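Local coordinates for histone-lysine N-methyltransferase, H3 lysine-9 specific SUVH6 (Arabidopsis thaliana, PDB 6A5K), which methylates a specific lysine in the tail of histone H3, using S-adenosylmethionine as methyl donor, and carries an SRA domain that probably links this activity to methylated DNA, at residues N260-E265 with K359-G364; E240-L245 with P255-N260. The protein carries 1 engineered substitution. All blocks are in the same frame, centred on the assembly; numbering follows the deposited sequence.

Contact 1: residues N260-E265 with K359-G364. With SAM (S-adenosylmethionine), chain F.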
loop_
_atom_site.group_PDB
_atom_site.type_symbol
_atom_site.label_atom_id
_atom_site.label_comp_id
_atom_site.label_asym_id
_atom_site.label_seq_id
_atom_site.Cartn_x
_atom_site.Cartn_y
_atom_site.Cartn_z
ATOM N N ASN A 260 -12.914 15.420 11.257
ATOM C CA ASN A 260 -14.297 15.240 10.835
ATOM C C ASN A 260 -14.745 16.436 10.001
ATOM O O ASN A 260 -14.930 17.532 10.520
ATOM C CB ASN A 260 -15.215 15.054 12.048
ATOM C CG ASN A 260 -16.643 14.688 11.664
ATOM O OD1 ASN A 260 -17.058 14.850 10.515
ATOM N ND2 ASN A 260 -17.404 14.194 12.636
ATOM N N GLU A 261 -14.903 16.218 8.704
ATOM C CA GLU A 261 -15.352 17.274 7.808
ATOM C C GLU A 261 -16.754 16.971 7.301
ATOM O O GLU A 261 -17.238 17.600 6.362
ATOM C CB GLU A 261 -14.377 17.432 6.640
ATOM C CG GLU A 261 -12.923 17.530 7.073
ATOM C CD GLU A 261 -11.973 17.694 5.905
ATOM O OE1 GLU A 261 -11.119 16.804 5.701
ATOM O OE2 GLU A 261 -12.081 18.716 5.193
ATOM N N ILE A 262 -17.402 16.005 7.940
ATOM C CA ILE A 262 -18.711 15.528 7.509
ATOM C C ILE A 262 -19.827 16.067 8.398
ATOM O O ILE A 262 -20.839 16.569 7.910
ATOM C CB ILE A 262 -18.774 13.988 7.514
ATOM C CG1 ILE A 262 -17.680 13.397 6.616
ATOM C CG2 ILE A 262 -20.153 13.509 7.087
ATOM C CD1 ILE A 262 -17.677 13.961 5.206
ATOM N N ASP A 263 -19.638 15.950 9.707
ATOM C CA ASP A 263 -20.640 16.386 10.677
ATOM C C ASP A 263 -19.974 16.965 11.928
ATOM O O ASP A 263 -18.806 17.356 11.891
ATOM C CB ASP A 263 -21.567 15.219 11.036
ATOM C CG ASP A 263 -20.805 13.955 11.401
ATOM O OD1 ASP A 263 -19.869 14.035 12.222
ATOM O OD2 ASP A 263 -21.128 12.882 10.842
ATOM N N ASP A 264 -20.715 17.014 13.029
ATOM C CA ASP A 264 -20.215 17.637 14.253
ATOM C C ASP A 264 -19.781 16.605 15.293
ATOM O O ASP A 264 -19.353 16.961 16.391
ATOM C CB ASP A 264 -21.279 18.565 14.843
ATOM C CG ASP A 264 -21.688 19.667 13.884
ATOM O OD1 ASP A 264 -20.794 20.248 13.230
ATOM O OD2 ASP A 264 -22.902 19.950 13.781
ATOM N N GLU A 265 -19.885 15.330 14.930
ATOM C CA GLU A 265 -19.512 14.221 15.806
ATOM C C GLU A 265 -18.048 14.267 16.247
ATOM O O GLU A 265 -17.163 14.599 15.465
ATOM C CB GLU A 265 -19.782 12.893 15.100
ATOM C CG GLU A 265 -20.815 12.000 15.748
ATOM C CD GLU A 265 -21.107 10.775 14.900
ATOM O OE1 GLU A 265 -21.829 10.918 13.888
ATOM O OE2 GLU A 265 -20.601 9.679 15.229
ATOM N N LYS A 359 -13.858 10.939 9.822
ATOM C CA LYS A 359 -15.257 10.583 9.630
ATOM C C LYS A 359 -15.605 10.347 8.160
ATOM O O LYS A 359 -15.313 11.178 7.291
ATOM C CB LYS A 359 -16.168 11.669 10.206
ATOM C CG LYS A 359 -17.613 11.229 10.373
ATOM C CD LYS A 359 -17.717 10.065 11.338
ATOM C CE LYS A 359 -18.988 10.138 12.174
ATOM N NZ LYS A 359 -20.217 10.328 11.351
ATOM N N THR A 360 -16.227 9.205 7.891
ATOM C CA THR A 360 -16.721 8.885 6.558
ATOM C C THR A 360 -18.192 9.252 6.501
ATOM O O THR A 360 -18.793 9.536 7.535
ATOM C CB THR A 360 -16.567 7.392 6.217
ATOM O OG1 THR A 360 -17.477 6.632 7.021
ATOM C CG2 THR A 360 -15.145 6.915 6.459
ATOM N N LYS A 361 -18.780 9.226 5.309
ATOM C CA LYS A 361 -20.197 9.548 5.187
ATOM C C LYS A 361 -21.119 8.391 5.592
ATOM O O LYS A 361 -22.194 8.622 6.145
ATOM C CB LYS A 361 -20.524 9.985 3.754
ATOM C CG LYS A 361 -19.735 11.196 3.277
ATOM C CD LYS A 361 -20.241 11.673 1.929
ATOM C CE LYS A 361 -19.097 11.995 0.993
ATOM N NZ LYS A 361 -18.117 10.874 0.927
ATOM N N SER A 362 -20.716 7.151 5.324
ATOM C CA SER A 362 -21.635 6.036 5.544
ATOM C C SER A 362 -21.113 4.915 6.452
ATOM O O SER A 362 -21.861 3.993 6.774
ATOM C CB SER A 362 -22.062 5.444 4.195
ATOM O OG SER A 362 -20.996 4.793 3.533
ATOM N N ARG A 363 -19.857 4.993 6.881
ATOM C CA ARG A 363 -19.271 3.910 7.672
ATOM C C ARG A 363 -18.656 4.392 8.981
ATOM O O ARG A 363 -17.751 3.754 9.514
ATOM C CB ARG A 363 -18.215 3.161 6.844
ATOM C CG ARG A 363 -18.798 2.381 5.679
ATOM C CD ARG A 363 -17.712 1.812 4.745
ATOM N NE ARG A 363 -16.690 2.810 4.429
ATOM C CZ ARG A 363 -16.882 3.868 3.650
ATOM N NH1 ARG A 363 -18.059 4.073 3.084
ATOM N NH2 ARG A 363 -15.891 4.729 3.444
ATOM N N GLY A 364 -19.165 5.507 9.505
ATOM C CA GLY A 364 -18.648 6.073 10.739
ATOM C C GLY A 364 -17.194 6.502 10.633
ATOM O O GLY A 364 -16.773 7.078 9.630
HETATM N N SAM F . -16.625 2.641 11.638
HETATM C CA SAM F . -16.313 2.216 13.015
HETATM C C SAM F . -16.463 3.335 14.047
HETATM O O SAM F . -16.105 3.161 15.221
HETATM O OXT SAM F . -16.932 4.432 13.732
HETATM C CB SAM F . -14.902 1.633 13.088
HETATM C CG SAM F . -14.868 0.202 12.568
HETATM S SD SAM F . -15.796 -0.834 13.723
HETATM C CE SAM F . -14.522 -2.033 14.092
HETATM C "C5'" SAM F . -16.835 -1.878 12.688
HETATM C "C4'" SAM F . -18.136 -1.176 12.353
HETATM O "O4'" SAM F . -17.905 -0.182 11.363
HETATM C "C3'" SAM F . -19.146 -2.145 11.769
HETATM O "O3'" SAM F . -19.930 -2.734 12.779
HETATM C "C2'" SAM F . -19.960 -1.231 10.890
HETATM O "O2'" SAM F . -20.870 -0.534 11.712
HETATM C "C1'" SAM F . -18.940 -0.226 10.403
HETATM N N9 SAM F . -18.382 -0.666 9.107
HETATM C C8 SAM F . -17.090 -1.030 8.836
HETATM N N7 SAM F . -16.999 -1.370 7.523
HETATM C C5 SAM F . -18.224 -1.244 6.959
HETATM C C6 SAM F . -18.703 -1.455 5.670
HETATM N N6 SAM F . -17.894 -1.874 4.695
HETATM N N1 SAM F . -20.038 -1.247 5.404
HETATM C C2 SAM F . -20.890 -0.810 6.400
HETATM N N3 SAM F . -20.409 -0.590 7.676
HETATM C C4 SAM F . -19.100 -0.796 7.950
HETATM O O HOH W 1 -14.132 13.615 7.727
#

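Contact 2: residues E240-L245 with P255-N260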
loop_
_atom_site.group_PDB
_atom_site.type_symbol
_atom_site.label_atom_id
_atom_site.label_comp_id
_atom_site.label_asym_id
_atom_site.label_seq_id
_atom_site.Cartn_x
_atom_site.Cartn_y
_atom_site.Cartn_z
ATOM N N GLU A 240 -9.146 22.109 8.198
ATOM C CA GLU A 240 -10.567 21.914 8.449
ATOM C C GLU A 240 -10.857 20.574 9.106
ATOM O O GLU A 240 -10.261 19.555 8.752
ATOM C CB GLU A 240 -11.361 22.028 7.144
ATOM C CG GLU A 240 -11.909 23.422 6.864
ATOM C CD GLU A 240 -10.986 24.249 5.990
ATOM O OE1 GLU A 240 -10.504 23.720 4.965
ATOM O OE2 GLU A 240 -10.741 25.426 6.327
ATOM N N GLY A 241 -11.767 20.588 10.074
ATOM C CA GLY A 241 -12.302 19.363 10.639
ATOM C C GLY A 241 -11.536 18.716 11.779
ATOM O O GLY A 241 -11.992 17.719 12.338
ATOM N N LEU A 242 -10.380 19.269 12.130
ATOM C CA LEU A 242 -9.581 18.704 13.217
ATOM C C LEU A 242 -10.356 18.716 14.541
ATOM O O LEU A 242 -10.772 19.771 15.025
ATOM C CB LEU A 242 -8.263 19.464 13.362
ATOM C CG LEU A 242 -7.250 18.890 14.356
ATOM C CD1 LEU A 242 -6.895 17.465 13.989
ATOM C CD2 LEU A 242 -5.999 19.761 14.421
ATOM N N CYS A 243 -10.549 17.528 15.106
ATOM C CA CYS A 243 -11.334 17.326 16.326
ATOM C C CYS A 243 -10.452 17.175 17.549
ATOM O O CYS A 243 -10.730 17.727 18.605
ATOM C CB CYS A 243 -12.199 16.065 16.210
ATOM S SG CYS A 243 -13.302 15.999 14.822
ATOM N N LYS A 244 -9.400 16.383 17.393
ATOM C CA LYS A 244 -8.567 15.960 18.507
ATOM C C LYS A 244 -7.142 15.769 18.013
ATOM O O LYS A 244 -6.927 15.168 16.963
ATOM C CB LYS A 244 -9.110 14.658 19.109
ATOM C CG LYS A 244 -8.598 14.321 20.503
ATOM C CD LYS A 244 -9.609 13.454 21.249
ATOM C CE LYS A 244 -9.075 12.993 22.601
ATOM N NZ LYS A 244 -9.000 14.100 23.593
ATOM N N LEU A 245 -6.168 16.278 18.757
ATOM C CA LEU A 245 -4.777 16.159 18.337
ATOM C C LEU A 245 -4.267 14.725 18.504
ATOM O O LEU A 245 -3.475 14.232 17.694
ATOM C CB LEU A 245 -3.890 17.124 19.128
ATOM C CG LEU A 245 -3.948 18.619 18.791
ATOM C CD1 LEU A 245 -3.887 18.835 17.289
ATOM C CD2 LEU A 245 -5.169 19.313 19.402
ATOM N N PRO A 255 1.389 11.068 17.943
ATOM C CA PRO A 255 -0.035 11.346 18.150
ATOM C C PRO A 255 -0.900 10.897 16.973
ATOM O O PRO A 255 -0.481 10.978 15.818
ATOM C CB PRO A 255 -0.074 12.868 18.308
ATOM C CG PRO A 255 1.098 13.346 17.524
ATOM C CD PRO A 255 2.166 12.302 17.724
ATOM N N ILE A 256 -2.100 10.419 17.279
ATOM C CA ILE A 256 -3.049 10.009 16.255
ATOM C C ILE A 256 -4.255 10.933 16.315
ATOM O O ILE A 256 -5.061 10.862 17.237
ATOM C CB ILE A 256 -3.473 8.535 16.434
ATOM C CG1 ILE A 256 -2.258 7.620 16.243
ATOM C CG2 ILE A 256 -4.577 8.165 15.441
ATOM C CD1 ILE A 256 -2.534 6.136 16.509
ATOM N N SER A 257 -4.363 11.821 15.336
ATOM C CA SER A 257 -5.391 12.853 15.365
ATOM C C SER A 257 -6.720 12.352 14.814
ATOM O O SER A 257 -6.804 11.264 14.230
ATOM C CB SER A 257 -4.934 14.081 14.578
ATOM O OG SER A 257 -4.641 13.734 13.236
ATOM N N ALA A 258 -7.757 13.159 15.005
ATOM C CA ALA A 258 -9.083 12.852 14.485
ATOM C C ALA A 258 -9.621 14.030 13.677
ATOM O O ALA A 258 -9.620 15.180 14.138
ATOM C CB ALA A 258 -10.029 12.509 15.613
ATOM N N VAL A 259 -10.087 13.730 12.471
ATOM C CA VAL A 259 -10.601 14.749 11.567
ATOM C C VAL A 259 -12.041 14.427 11.171
ATOM O O VAL A 259 -12.362 13.296 10.812
ATOM C CB VAL A 259 -9.721 14.866 10.299
ATOM C CG1 VAL A 259 -10.340 15.829 9.289
ATOM C CG2 VAL A 259 -8.311 15.302 10.669
ATOM N N ASN A 260 -12.914 15.420 11.257
ATOM C CA ASN A 260 -14.297 15.240 10.835
ATOM C C ASN A 260 -14.745 16.436 10.001
ATOM O O ASN A 260 -14.930 17.532 10.520
ATOM C CB ASN A 260 -15.215 15.054 12.048
ATOM C CG ASN A 260 -16.643 14.688 11.664
ATOM O OD1 ASN A 260 -17.058 14.850 10.515
ATOM N ND2 ASN A 260 -17.404 14.194 12.636
#

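Contact 1: residues N260-E265 with K359-G364
NZ of K359 is gripped by two carboxylates of the 260-265 loop, lying 2.8 Å from OD2 of D263 and 3.1 Å from OE1 of E265. D263 offers the syn lone pair of OD2, whereas the ammonium stands above the carboxylate plane of E265; two negative groups around one lysine should favour its charged form. The K359 chain starts with CG anti to the backbone N (chi1 -165°), then bends repeatedly, crossing both acids at about a right angle. Its first methylenes run beside the N260 amide, where CB of K359 lies 3.3 Å from OD1 of N260.

That amide organises the loop from the second shell. N260 OD1 accepts from I262 N at 2.8 Å and, almost straight, from D263 N. N260 ND2 donates to E265 O and to D263 OD1, the latter a bond that refines short. D263 OD1 also accepts from E265 N, on the opposite face of its carboxylate from ND2, so D263 is held in place while its OD2 faces the lysine. I262 lays CG1 3.3 Å from the K359 carbonyl oxygen, which a water also joins to E261 N.

Past K359, T360 OG1 accepts from R363 N and donates to the G364 carbonyl, fixing the turn. R363 brings CD to 3.5 Å from C6 of the SAM adenine, and its guanidinium pairs with E491. Thus the salt-bridge network joins the Asx-turn loop begun by N260 to K359, the residue before the ST motif of T360, whose turn borders the S-adenosylmethionine pocket of the SET domain.

Contact 2: residues E240-L245 with P255-N260
The short strands 242-244 and 257-259 are antiparallel, their directions 139° apart, with a classic beta bulge that places both C243 and K244 across from A258. A258 O accepts from C243 N at 2.7 Å and only weakly from K244 N, at 3.5 Å. A258 N donates to K244 O at 2.9 Å. Toward the other end, N260 N donates to G241 O; the positive phi of G241, 86°, suits glycine, and a CB here would clash with N260 O.

L242 and V259 share one face of the sheet as a non-hydrogen-bonded pair, CD1 of L242 coming 4.2 Å from CG2 of V259 and also lying near the A258 carbonyl oxygen. C243, with SG beside its own backbone N (chi1 -56°), brings that sulfur 3.5 Å from CB of N260, while its CB packs on CB of A258. Near the bulge, CB of S257 is tucked 3.3 Å from K244 O.

Strand 242-244 is the outermost strand on this side of a six-strand mixed sheet; strand 257-259 continues it inward to strand 355-359, which runs parallel to it. W365, from strand 365-369 beyond, packs against C243, A258 and N260.

The two contacts follow one another along the chain and share N260, the last residue of contact 2 and the first of contact 1. Their centres are about 12 Å apart. Contact 2 pairs two strands of the mixed sheet, and contact 1 joins the loops that follow strands 257-259 and 355-359 of the same sheet; a probable hydrogen bond, K359 N to V259 O at 3.0 Å, carries the sheet from contact 2 into contact 1. E261 also packs its CG against the backbone of E240 and G241. The edge of the sheet, including residues of the Pre-SET range, is thereby continuous with the 359-364 turn at the S-adenosylmethionine pocket.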